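PDB 3BRU: transcriptional regulator AcuR from Rhodobacter sphaeroides 2.4.1, which represses transcription of its own operon, probably by binding two operator sequences in the promoter. Local coordinates for residues A38-S50 with R125-A139. Residues are numbered along the deposited sequence; the frame is centred on the assembly and turned at random.
Sequences AGLEHLTEKGYSS and RRGCLVGNLGQEMGA
Glu-136 grips the turn beyond helix 31-45 with both carboxylate oxygens, an example of how one buried acidic side chain can tie together two parts of a regulator. Its OE1 accepts from Tyr-48 N at 3.0 Å, while OE2 takes both Ser-49 N and, at 2.9 Å, Ser-49 OG, the two arriving from the same face of the carboxylate plane. With CG wedged between backbone N and carbonyl carbon (chi1 65°) and the chain extended beyond, the carboxylate reaches across to the turn. Replaced by an alanine, this residue would lose its carboxylate, and the amides of Tyr-48 and Ser-49 would probably be left without these acceptors, the turn less firmly fixed.

The backbone carbonyls of Leu-43 and Thr-44 are gripped in the opposite sense, by donors. Asn-132 ND2 gives a 2.7 Å bond to Leu-43 O, nearly in its own amide plane, and a weak one to Thr-44 O; the latter also receives Gly-127 N, almost straight at 173° but from above the carbonyl plane.

Charged contacts are looser. Glu-45 OE1 meets Arg-126 NE at the guanidinium edge in a long 3.8 Å salt bridge, and Glu-41 CG lies over one face of that group, its carboxylate being paired with Arg-37. Water 1 bridges Glu-45 O and Arg-125 O.

Beside these polar contacts, Leu-129 CD1 packs on Leu-43 CB at 3.5 Å and Leu-133 CD2 on Tyr-48 CB at 3.4 Å. Helix 74-97 adds Leu-81, Ile-82 and Tyr-85 to this packing; polar and apolar contacts together join the N-terminal helix-turn-helix domain to the helical C-terminal domain of a TetR-family repressor.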
# COMPACT_ATOMS: atom_id res chain seq x y z
N ALA A 38 15.24 11.26 13.04
CA ALA A 38 15.33 11.74 11.69
C ALA A 38 15.03 10.61 10.71
O ALA A 38 14.45 10.85 9.68
CB ALA A 38 16.73 12.32 11.44
N GLY A 39 15.44 9.38 11.03
CA GLY A 39 15.17 8.25 10.17
C GLY A 39 13.70 7.99 10.05
O GLY A 39 13.19 7.87 8.92
N LEU A 40 13.01 7.88 11.21
CA LEU A 40 11.56 7.64 11.29
C LEU A 40 10.77 8.72 10.60
O LEU A 40 9.84 8.41 9.85
CB LEU A 40 11.06 7.48 12.74
CG LEU A 40 11.57 6.25 13.51
CD1 LEU A 40 11.23 6.31 14.98
CD2 LEU A 40 11.13 4.89 12.88
N GLU A 41 11.15 9.97 10.80
CA GLU A 41 10.43 11.07 10.17
C GLU A 41 10.54 11.04 8.66
O GLU A 41 9.53 11.18 7.97
CB GLU A 41 10.88 12.42 10.72
CG GLU A 41 10.45 12.63 12.18
CD GLU A 41 10.99 13.93 12.80
OE1 GLU A 41 11.75 14.62 12.07
OE2 GLU A 41 10.69 14.25 14.00
N HIS A 42 11.74 10.84 8.14
CA HIS A 42 12.01 10.95 6.71
C HIS A 42 11.49 9.76 5.94
O HIS A 42 10.97 9.93 4.86
CB HIS A 42 13.51 11.14 6.44
CG HIS A 42 14.01 12.52 6.70
ND1 HIS A 42 14.43 13.37 5.70
CD2 HIS A 42 14.13 13.22 7.86
CE1 HIS A 42 14.79 14.52 6.22
NE2 HIS A 42 14.64 14.45 7.53
N LEU A 43 11.62 8.56 6.50
CA LEU A 43 11.08 7.35 5.84
C LEU A 43 9.58 7.10 5.96
O LEU A 43 9.01 6.32 5.14
CB LEU A 43 11.80 6.10 6.31
CG LEU A 43 13.09 5.74 5.60
CD1 LEU A 43 14.14 6.84 5.78
CD2 LEU A 43 13.57 4.40 6.19
N THR A 44 8.93 7.71 6.95
CA THR A 44 7.45 7.69 7.01
C THR A 44 6.85 8.75 6.05
O THR A 44 5.72 8.63 5.62
CB THR A 44 6.92 7.88 8.47
OG1 THR A 44 7.36 9.13 9.00
CG2 THR A 44 7.45 6.77 9.39
N GLU A 45 7.64 9.76 5.71
CA GLU A 45 7.18 10.84 4.86
C GLU A 45 7.51 10.54 3.39
O GLU A 45 6.68 10.75 2.50
CB GLU A 45 7.81 12.15 5.32
CG GLU A 45 7.36 13.35 4.51
CD GLU A 45 7.28 14.65 5.32
OE1 GLU A 45 7.79 14.68 6.49
OE2 GLU A 45 6.69 15.64 4.76
N LYS A 46 8.73 10.07 3.15
CA LYS A 46 9.19 9.73 1.80
C LYS A 46 9.32 8.21 1.73
O LYS A 46 8.32 7.50 1.75
CB LYS A 46 10.50 10.45 1.45
CG LYS A 46 10.36 11.93 1.58
CD LYS A 46 11.24 12.70 0.64
CE LYS A 46 12.59 13.01 1.26
NZ LYS A 46 13.47 13.63 0.24
N GLY A 47 10.52 7.68 1.67
CA GLY A 47 10.70 6.26 1.81
C GLY A 47 12.20 6.05 1.80
O GLY A 47 12.98 7.02 1.74
N TYR A 48 12.60 4.79 1.86
CA TYR A 48 14.01 4.42 1.89
C TYR A 48 14.79 4.84 0.63
O TYR A 48 15.84 5.50 0.76
CB TYR A 48 14.12 2.93 2.14
CG TYR A 48 15.50 2.38 2.24
CD1 TYR A 48 16.08 2.18 3.49
CD2 TYR A 48 16.23 2.02 1.09
CE1 TYR A 48 17.36 1.62 3.60
CE2 TYR A 48 17.51 1.45 1.20
CZ TYR A 48 18.05 1.25 2.46
OH TYR A 48 19.31 0.73 2.63
N SER A 49 14.29 4.49 -0.56
CA SER A 49 14.94 4.85 -1.85
C SER A 49 15.17 6.35 -2.08
O SER A 49 16.06 6.72 -2.83
CB SER A 49 14.17 4.31 -3.07
OG SER A 49 13.71 2.98 -2.90
N SER A 50 14.35 7.20 -1.44
CA SER A 50 14.36 8.65 -1.62
C SER A 50 15.32 9.37 -0.69
O SER A 50 15.66 10.53 -0.88
CB SER A 50 12.96 9.18 -1.31
OG SER A 50 12.30 9.51 -2.51
N ARG A 125 0.81 13.66 6.00
CA ARG A 125 2.02 13.54 5.19
C ARG A 125 2.88 12.33 5.60
O ARG A 125 3.77 11.92 4.87
CB ARG A 125 2.83 14.84 5.30
CG ARG A 125 2.21 16.02 4.56
CD ARG A 125 3.08 17.29 4.67
NE ARG A 125 3.29 17.66 6.08
CZ ARG A 125 2.62 18.59 6.78
NH1 ARG A 125 1.65 19.33 6.23
NH2 ARG A 125 2.93 18.77 8.06
N ARG A 126 2.59 11.75 6.77
CA ARG A 126 3.38 10.65 7.28
C ARG A 126 2.54 9.40 7.46
O ARG A 126 1.48 9.41 8.13
CB ARG A 126 4.03 11.01 8.60
CG ARG A 126 5.11 12.08 8.51
CD ARG A 126 5.76 12.28 9.89
NE ARG A 126 6.56 13.50 9.84
CZ ARG A 126 6.98 14.15 10.92
NH1 ARG A 126 6.67 13.69 12.13
NH2 ARG A 126 7.69 15.26 10.79
N GLY A 127 3.02 8.32 6.86
CA GLY A 127 2.30 7.07 6.89
C GLY A 127 2.96 6.04 7.76
O GLY A 127 3.66 6.35 8.74
N CYS A 128 2.73 4.78 7.39
CA CYS A 128 3.30 3.67 8.10
C CYS A 128 4.69 3.39 7.51
O CYS A 128 4.84 3.28 6.29
CB CYS A 128 2.39 2.45 7.98
SG CYS A 128 3.03 1.08 8.92
N LEU A 129 5.69 3.29 8.37
CA LEU A 129 7.04 2.92 7.93
C LEU A 129 7.06 1.55 7.23
O LEU A 129 7.73 1.37 6.21
CB LEU A 129 8.02 2.90 9.12
CG LEU A 129 9.40 2.41 8.71
CD1 LEU A 129 10.08 3.52 7.95
CD2 LEU A 129 10.24 2.00 9.88
N VAL A 130 6.33 0.60 7.80
CA VAL A 130 6.30 -0.76 7.31
C VAL A 130 5.60 -0.87 5.96
O VAL A 130 5.98 -1.67 5.09
CB VAL A 130 5.69 -1.69 8.40
CG1 VAL A 130 5.35 -3.08 7.83
CG2 VAL A 130 6.66 -1.78 9.58
N GLY A 131 4.56 -0.07 5.79
CA GLY A 131 3.87 -0.01 4.51
C GLY A 131 4.73 0.67 3.48
O GLY A 131 4.82 0.18 2.34
N ASN A 132 5.33 1.81 3.84
CA ASN A 132 6.24 2.50 2.89
C ASN A 132 7.35 1.59 2.40
O ASN A 132 7.61 1.53 1.21
CB ASN A 132 6.90 3.75 3.48
CG ASN A 132 5.93 4.89 3.74
OD1 ASN A 132 4.69 4.78 3.57
ND2 ASN A 132 6.49 6.02 4.16
N LEU A 133 8.03 0.89 3.32
CA LEU A 133 9.16 0.07 2.91
C LEU A 133 8.68 -1.19 2.18
O LEU A 133 9.32 -1.64 1.21
CB LEU A 133 10.04 -0.32 4.09
CG LEU A 133 10.75 0.76 4.91
CD1 LEU A 133 11.64 0.10 5.96
CD2 LEU A 133 11.57 1.69 4.08
N GLY A 134 7.56 -1.75 2.66
CA GLY A 134 6.95 -2.93 2.04
C GLY A 134 6.65 -2.76 0.55
O GLY A 134 6.98 -3.62 -0.27
N GLN A 135 6.02 -1.65 0.23
CA GLN A 135 5.79 -1.26 -1.15
C GLN A 135 7.06 -1.11 -2.01
O GLN A 135 7.02 -1.42 -3.19
CB GLN A 135 4.96 0.02 -1.22
CG GLN A 135 4.35 0.27 -2.59
CD GLN A 135 3.20 -0.68 -2.94
OE1 GLN A 135 3.39 -1.89 -3.02
NE2 GLN A 135 2.01 -0.12 -3.22
N GLU A 136 8.16 -0.61 -1.44
CA GLU A 136 9.39 -0.50 -2.25
C GLU A 136 10.37 -1.68 -2.14
O GLU A 136 11.54 -1.55 -2.49
CB GLU A 136 10.10 0.84 -2.01
CG GLU A 136 10.63 1.03 -0.61
CD GLU A 136 10.88 2.52 -0.29
OE1 GLU A 136 10.48 2.92 0.85
OE2 GLU A 136 11.46 3.26 -1.16
N MSE A 137 9.87 -2.82 -1.68
CA MSE A 137 10.67 -4.02 -1.49
C MSE A 137 11.61 -4.36 -2.69
O MSE A 137 12.72 -4.81 -2.47
CB MSE A 137 9.77 -5.20 -1.11
CG MSE A 137 10.52 -6.47 -0.66
SE MSE A 137 11.70 -6.28 0.90
CE MSE A 137 13.45 -6.88 0.14
N GLY A 138 11.17 -4.14 -3.93
CA GLY A 138 12.03 -4.42 -5.09
C GLY A 138 13.37 -3.66 -5.06
O GLY A 138 14.35 -4.11 -5.68
N ALA A 139 13.43 -2.52 -4.36
CA ALA A 139 14.65 -1.71 -4.33
C ALA A 139 15.45 -1.84 -3.02
O ALA A 139 16.46 -1.15 -2.83
CB ALA A 139 14.33 -0.24 -4.63
O HOH W 1 3.94 12.22 2.08
O HOH W 2 5.55 16.18 8.22